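Local coordinates for protein 2-oxoglutarate-dependent dioxygenase DAO (Oryza sativa subsp. indica, PDB 6KUN) that probably catalyses the irreversible, iron- and 2-oxoglutarate-dependent oxidation of the auxin indole-3-acetic acid to the inactive 2-oxoindole-3-acetic acid, at residues 69-74 with 104-109; 119-124 with 151-156. One frame throughout, in Å; residues are numbered along the deposited sequence.

In the fold
Both contacts lie on the same side of the chain's centre, about 14 Å apart between their centres and about 5 Å at their nearest atoms, and they do not touch. They come in series: interaction 1 closes before interaction 2 opens. Its helix 97-106 is followed directly by helix 111-138, which carries 119-124, and Cys104 packs on Val117 and Lys118 of that helix. The mixed sheet joins them too, since loop 69-74 leads into strand 75-77 at one edge of it, and strand 86-92 separates that strand from 151-158. Interaction 1 joins a peripheral loop to a helix end, whereas in interaction 2 one strand packs on a helix and also contributes residues to the 2-oxoglutarate and auxin pockets.

Interaction 1. Residues 69-74 with 104-109; sequences DIIPGS and CARLDA
The irregular loop 69-74 comes up to the C-terminal end of helix 97-106, where Ile70 and Arg106 approach to 6.2 Å between their CA atoms and Leu107 is the first residue to leave helical geometry. Arg106 extends its side chain alongside the loop. With CG anti to its own carbonyl carbon (chi1 -65°) and the chain extended from CG to NE, its guanidinium arrives beside the Ile70 carbonyl, and NH1 donates to Ile70 O at 2.9 Å. The bond is fairly straight, 156° at the hydrogen, and lies in the carbonyl plane and close to the guanidinium plane. Over one face of the same group sits Ile71 CG2, 3.7 Å from Arg106 NH1, the two side chains crossing at about a right angle. The contact joins the loop before strand 75-77, at the margin of the main sheet of this dioxygenase fold, to the short helix that precedes the long helix 111-138. Ile71 starts a type II turn closed by Ser74 N on Ile71 O at 2.8 Å, and its side chain also packs on Ala102 and Phe103 of helix 97-106. Ile70 packs on the helix end and the residue after it: its CB lies 4.0 Å from Arg106 CB, while CD1, at the tip of its longer branch, comes within 3.7 Å of Leu107 CD2. Asp108 adds a salt bridge to Arg66.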
loop_
_atom_site.group_PDB
_atom_site.type_symbol
_atom_site.label_atom_id
_atom_site.label_comp_id
_atom_site.label_asym_id
_atom_site.label_seq_id
_atom_site.Cartn_x
_atom_site.Cartn_y
_atom_site.Cartn_z
ATOM N N ASP B 69 -2.059 29.802 2.754
ATOM C CA ASP B 69 -3.067 30.767 3.176
ATOM C C ASP B 69 -4.269 30.792 2.240
ATOM O O ASP B 69 -4.907 31.828 2.039
ATOM C CB ASP B 69 -2.434 32.155 3.304
ATOM C CG ASP B 69 -1.217 32.156 4.243
ATOM O OD1 ASP B 69 -1.373 31.823 5.445
ATOM O OD2 ASP B 69 -0.099 32.467 3.765
ATOM N N ILE B 70 -4.675 29.644 1.694
ATOM C CA ILE B 70 -5.767 29.680 0.722
ATOM C C ILE B 70 -7.088 29.918 1.423
ATOM O O ILE B 70 -8.026 30.460 0.816
ATOM C CB ILE B 70 -5.796 28.414 -0.162
ATOM C CG1 ILE B 70 -5.685 27.139 0.663
ATOM C CG2 ILE B 70 -4.696 28.506 -1.234
ATOM C CD1 ILE B 70 -5.828 25.839 -0.180
ATOM N N ILE B 71 -7.217 29.492 2.679
ATOM C CA ILE B 71 -8.258 30.022 3.571
ATOM C C ILE B 71 -7.587 30.444 4.868
ATOM O O ILE B 71 -6.485 29.980 5.194
ATOM C CB ILE B 71 -9.389 29.006 3.870
ATOM C CG1 ILE B 71 -8.862 27.809 4.645
ATOM C CG2 ILE B 71 -10.045 28.513 2.609
ATOM C CD1 ILE B 71 -9.935 26.854 5.084
ATOM N N PRO B 72 -8.211 31.329 5.615
ATOM C CA PRO B 72 -7.487 31.991 6.703
ATOM C C PRO B 72 -6.851 30.992 7.641
ATOM O O PRO B 72 -7.540 30.126 8.183
ATOM C CB PRO B 72 -8.584 32.810 7.396
ATOM C CG PRO B 72 -9.578 33.048 6.328
ATOM C CD PRO B 72 -9.612 31.763 5.550
ATOM N N GLY B 73 -5.525 31.062 7.773
ATOM C CA GLY B 73 -4.783 30.170 8.647
ATOM C C GLY B 73 -4.456 28.802 8.091
ATOM O O GLY B 73 -3.784 28.030 8.774
ATOM N N SER B 74 -4.901 28.455 6.884
ATOM C CA SER B 74 -4.779 27.085 6.409
ATOM C C SER B 74 -4.174 27.076 5.013
ATOM O O SER B 74 -4.280 28.032 4.258
ATOM C CB SER B 74 -6.137 26.392 6.386
ATOM O OG SER B 74 -6.612 26.122 7.693
ATOM N N CYS B 104 -10.638 23.027 -0.664
ATOM C CA CYS B 104 -10.435 22.149 -1.825
ATOM C C CYS B 104 -10.703 22.886 -3.130
ATOM O O CYS B 104 -10.089 22.574 -4.142
ATOM C CB CYS B 104 -11.314 20.912 -1.697
ATOM S SG CYS B 104 -10.825 19.906 -0.183
ATOM N N ALA B 105 -11.602 23.865 -3.116
ATOM C CA ALA B 105 -11.871 24.634 -4.327
ATOM C C ALA B 105 -10.676 25.514 -4.684
ATOM O O ALA B 105 -10.435 25.775 -5.867
ATOM C CB ALA B 105 -13.134 25.470 -4.151
ATOM N N ARG B 106 -9.888 25.911 -3.671
ATOM C CA ARG B 106 -8.802 26.852 -3.841
ATOM C C ARG B 106 -7.436 26.225 -3.955
ATOM O O ARG B 106 -6.474 26.925 -4.280
ATOM C CB ARG B 106 -8.799 27.859 -2.700
ATOM C CG ARG B 106 -10.034 28.711 -2.707
ATOM C CD ARG B 106 -9.964 29.776 -1.624
ATOM N NE ARG B 106 -11.308 30.255 -1.303
ATOM C CZ ARG B 106 -11.609 31.080 -0.300
ATOM N NH1 ARG B 106 -10.668 31.542 0.500
ATOM N NH2 ARG B 106 -12.858 31.409 -0.104
ATOM N N LEU B 107 -7.318 24.931 -3.734
ATOM C CA LEU B 107 -6.041 24.264 -3.939
ATOM C C LEU B 107 -5.598 24.399 -5.381
ATOM O O LEU B 107 -6.380 24.180 -6.310
ATOM C CB LEU B 107 -6.147 22.785 -3.593
ATOM C CG LEU B 107 -6.082 22.409 -2.128
ATOM C CD1 LEU B 107 -6.496 20.939 -2.043
ATOM C CD2 LEU B 107 -4.703 22.599 -1.567
ATOM N N ASP B 108 -4.342 24.725 -5.569
ATOM C CA ASP B 108 -3.760 24.699 -6.909
ATOM C C ASP B 108 -3.311 23.253 -7.205
ATOM O O ASP B 108 -2.218 22.831 -6.828
ATOM C CB ASP B 108 -2.600 25.673 -6.997
ATOM C CG ASP B 108 -2.004 25.709 -8.374
ATOM O OD1 ASP B 108 -2.549 25.062 -9.302
ATOM O OD2 ASP B 108 -0.985 26.403 -8.513
ATOM N N ALA B 109 -4.164 22.505 -7.848
ATOM C CA ALA B 109 -3.910 21.111 -8.122
ATOM C C ALA B 109 -4.923 20.655 -9.146
ATOM O O ALA B 109 -5.958 21.314 -9.311
ATOM C CB ALA B 109 -4.062 20.283 -6.842
#

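Interaction 2. Residues 119-124 with 151-156; sequences AYAERM and CQFRMN. With AKG (2-oxoglutaric acid), chain G; IAC (1H-indol-3-ylacetic acid), chain H.
Helix 119-124 and strand 151-156 pass each other at 133° with their axes 9.9 Å apart, and the CA atoms of Ala121 and Phe153 are the nearest pair, at 6.8 Å. The helix belongs to the long helix 111-138 lying against the main sheet of the jelly roll, the double-stranded beta-helix of 2-oxoglutarate dioxygenases, in which strand 151-158 runs between 86-92 and 242-249. Phe153 carries most of the contact. Its CG stands anti to the backbone N (chi1 179°), which carries the ring out to the helix. Ala121 CB sits over the ring's centre in a CH-pi contact, 4.2 Å from the centroid and 9° off the normal. Met124, bent at chi2 and chi3, turns its methyl to the ring edge, with CE in plane and 3.5 Å from Phe153 CE1. The edge of the Tyr120 ring approaches more loosely, and Ile245 and Met247 add to this buried apolar cluster. Alternate residues turn to the other side of the strand: Asn156 ND2 comes within 2.8 Å of 2-oxoglutarate O4 and hydrogen-bonds Ser244 OG, while Asn156 OD1 pairs with Tyr86 OH. A leucine in place of Asn156 would probably leave Tyr86 OH and Ser244 OG without this partner and the C5 carboxylate of 2-oxoglutarate with one contact fewer. Arg154 brings the edge of its guanidinium to the bound auxin, with NH2 lying 3.2 Å from indole-3-acetic acid O3.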
loop_
_atom_site.group_PDB
_atom_site.type_symbol
_atom_site.label_atom_id
_atom_site.label_comp_id
_atom_site.label_asym_id
_atom_site.label_seq_id
_atom_site.Cartn_x
_atom_site.Cartn_y
_atom_site.Cartn_z
ATOM N N ALA B 119 -13.075 14.348 -0.384
ATOM C CA ALA B 119 -13.783 13.158 0.069
ATOM C C ALA B 119 -13.102 12.554 1.286
ATOM O O ALA B 119 -13.774 12.173 2.258
ATOM C CB ALA B 119 -13.881 12.133 -1.076
ATOM N N TYR B 120 -11.781 12.474 1.248
ATOM C CA TYR B 120 -11.018 11.987 2.336
ATOM C C TYR B 120 -11.223 12.813 3.611
ATOM O O TYR B 120 -11.479 12.268 4.612
ATOM C CB TYR B 120 -9.545 11.824 1.991
ATOM C CG TYR B 120 -8.913 10.677 2.649
ATOM C CD1 TYR B 120 -9.068 9.447 2.131
ATOM C CD2 TYR B 120 -8.180 10.803 3.798
ATOM C CE1 TYR B 120 -8.505 8.377 2.692
ATOM C CE2 TYR B 120 -7.602 9.708 4.380
ATOM C CZ TYR B 120 -7.773 8.500 3.794
ATOM O OH TYR B 120 -7.293 7.334 4.243
ATOM N N ALA B 121 -11.103 14.112 3.529
ATOM C CA ALA B 121 -11.267 14.962 4.717
ATOM C C ALA B 121 -12.636 14.720 5.337
ATOM O O ALA B 121 -12.767 14.498 6.560
ATOM C CB ALA B 121 -11.090 16.444 4.365
ATOM N N GLU B 122 -13.661 14.704 4.495
ATOM C CA GLU B 122 -15.014 14.450 4.958
ATOM C C GLU B 122 -15.132 13.076 5.620
ATOM O O GLU B 122 -15.727 12.955 6.703
ATOM C CB GLU B 122 -15.968 14.559 3.768
ATOM C CG GLU B 122 -16.204 15.978 3.317
ATOM C CD GLU B 122 -16.901 16.042 1.959
ATOM O OE1 GLU B 122 -17.061 14.986 1.300
ATOM O OE2 GLU B 122 -17.270 17.162 1.544
ATOM N N ARG B 123 -14.555 12.028 4.983
ATOM C CA ARG B 123 -14.658 10.686 5.532
ATOM C C ARG B 123 -13.889 10.564 6.845
ATOM O O ARG B 123 -14.354 9.913 7.805
ATOM C CB ARG B 123 -14.165 9.646 4.526
ATOM C CG ARG B 123 -14.948 9.622 3.237
ATOM C CD ARG B 123 -16.383 9.319 3.501
ATOM N NE ARG B 123 -16.505 8.048 4.195
ATOM C CZ ARG B 123 -16.571 6.879 3.578
ATOM N NH1 ARG B 123 -16.539 6.827 2.247
ATOM N NH2 ARG B 123 -16.675 5.766 4.293
ATOM N N MET B 124 -12.721 11.183 6.913
ATOM C CA MET B 124 -11.977 11.178 8.158
ATOM C C MET B 124 -12.711 11.923 9.259
ATOM O O MET B 124 -12.625 11.545 10.444
ATOM C CB MET B 124 -10.614 11.815 7.943
ATOM C CG MET B 124 -9.677 11.022 7.116
ATOM S SD MET B 124 -8.405 10.318 8.149
ATOM C CE MET B 124 -7.225 11.629 8.126
ATOM N N CYS B 151 -12.068 20.751 14.134
ATOM C CA CYS B 151 -11.084 19.736 13.761
ATOM C C CYS B 151 -10.012 20.366 12.896
ATOM O O CYS B 151 -10.256 21.344 12.179
ATOM C CB CYS B 151 -11.704 18.565 12.977
ATOM S SG CYS B 151 -12.786 17.458 13.934
ATOM N N GLN B 152 -8.810 19.800 12.966
ATOM C CA GLN B 152 -7.741 20.115 12.017
ATOM C C GLN B 152 -7.362 18.866 11.213
ATOM O O GLN B 152 -7.171 17.782 11.776
ATOM C CB GLN B 152 -6.521 20.699 12.743
ATOM C CG GLN B 152 -5.260 20.821 11.840
ATOM C CD GLN B 152 -4.780 22.244 11.605
ATOM O OE1 GLN B 152 -5.362 23.207 12.113
ATOM N NE2 GLN B 152 -3.714 22.386 10.828
ATOM N N PHE B 153 -7.306 19.023 9.903
ATOM C CA PHE B 153 -6.921 17.970 8.973
ATOM C C PHE B 153 -5.529 18.325 8.498
ATOM O O PHE B 153 -5.295 19.471 8.106
ATOM C CB PHE B 153 -7.899 17.884 7.801
ATOM C CG PHE B 153 -7.542 16.814 6.775
ATOM C CD1 PHE B 153 -7.641 15.473 7.089
ATOM C CD2 PHE B 153 -7.154 17.165 5.499
ATOM C CE1 PHE B 153 -7.333 14.496 6.149
ATOM C CE2 PHE B 153 -6.855 16.193 4.570
ATOM C CZ PHE B 153 -6.940 14.879 4.881
ATOM N N ARG B 154 -4.600 17.383 8.578
ATOM C CA ARG B 154 -3.223 17.658 8.156
ATOM C C ARG B 154 -2.699 16.550 7.242
ATOM O O ARG B 154 -2.939 15.356 7.465
ATOM C CB ARG B 154 -2.313 17.801 9.350
ATOM C CG ARG B 154 -1.255 18.840 9.266
ATOM C CD ARG B 154 -0.353 18.761 10.512
ATOM N NE ARG B 154 -0.797 19.602 11.626
ATOM C CZ ARG B 154 -0.330 19.501 12.871
ATOM N NH1 ARG B 154 0.581 18.581 13.168
ATOM N NH2 ARG B 154 -0.784 20.305 13.822
ATOM N N MET B 155 -2.023 16.964 6.187
ATOM C CA MET B 155 -1.266 16.087 5.300
ATOM C C MET B 155 0.189 16.455 5.506
ATOM O O MET B 155 0.532 17.650 5.455
ATOM C CB MET B 155 -1.706 16.252 3.845
ATOM C CG MET B 155 -3.133 15.773 3.594
ATOM S SD MET B 155 -3.802 16.241 1.956
ATOM C CE MET B 155 -3.839 18.051 2.040
ATOM N N ASN B 156 1.017 15.452 5.802
ATOM C CA ASN B 156 2.389 15.716 6.226
ATOM C C ASN B 156 3.389 14.985 5.320
ATOM O O ASN B 156 3.147 13.861 4.874
ATOM C CB ASN B 156 2.684 15.252 7.678
ATOM C CG ASN B 156 1.601 15.654 8.682
ATOM O OD1 ASN B 156 1.390 16.826 8.956
ATOM N ND2 ASN B 156 0.935 14.655 9.261
HETATM C C1 AKG G . 1.245 13.592 15.488
HETATM O O1 AKG G . 0.421 12.776 15.022
HETATM O O2 AKG G . 0.884 14.600 16.135
HETATM C C2 AKG G . 2.670 13.363 15.272
HETATM O O5 AKG G . 3.422 13.235 16.223
HETATM C C3 AKG G . 3.208 13.286 13.862
HETATM C C4 AKG G . 2.246 12.483 12.995
HETATM C C5 AKG G . 2.796 12.384 11.593
HETATM O O3 AKG G . 3.151 11.262 11.169
HETATM O O4 AKG G . 2.876 13.426 10.907
HETATM C C IAC H . 0.399 22.845 20.546
HETATM C C1 IAC H . 0.517 23.420 19.325
HETATM C C2 IAC H . 1.789 23.792 18.823
HETATM C C3 IAC H . 2.914 23.561 19.577
HETATM C C4 IAC H . 2.790 22.961 20.818
HETATM C C5 IAC H . 1.545 22.633 21.292
HETATM C C7 IAC H . -0.717 23.529 18.807
HETATM C C8 IAC H . -1.633 23.019 19.708
HETATM C C17 IAC H . -1.252 24.093 17.493
HETATM C C18 IAC H . -1.135 23.114 16.339
HETATM N N IAC H . -0.931 22.595 20.792
HETATM O O2 IAC H . -0.869 23.573 15.194
HETATM O O3 IAC H . -1.327 21.881 16.518
#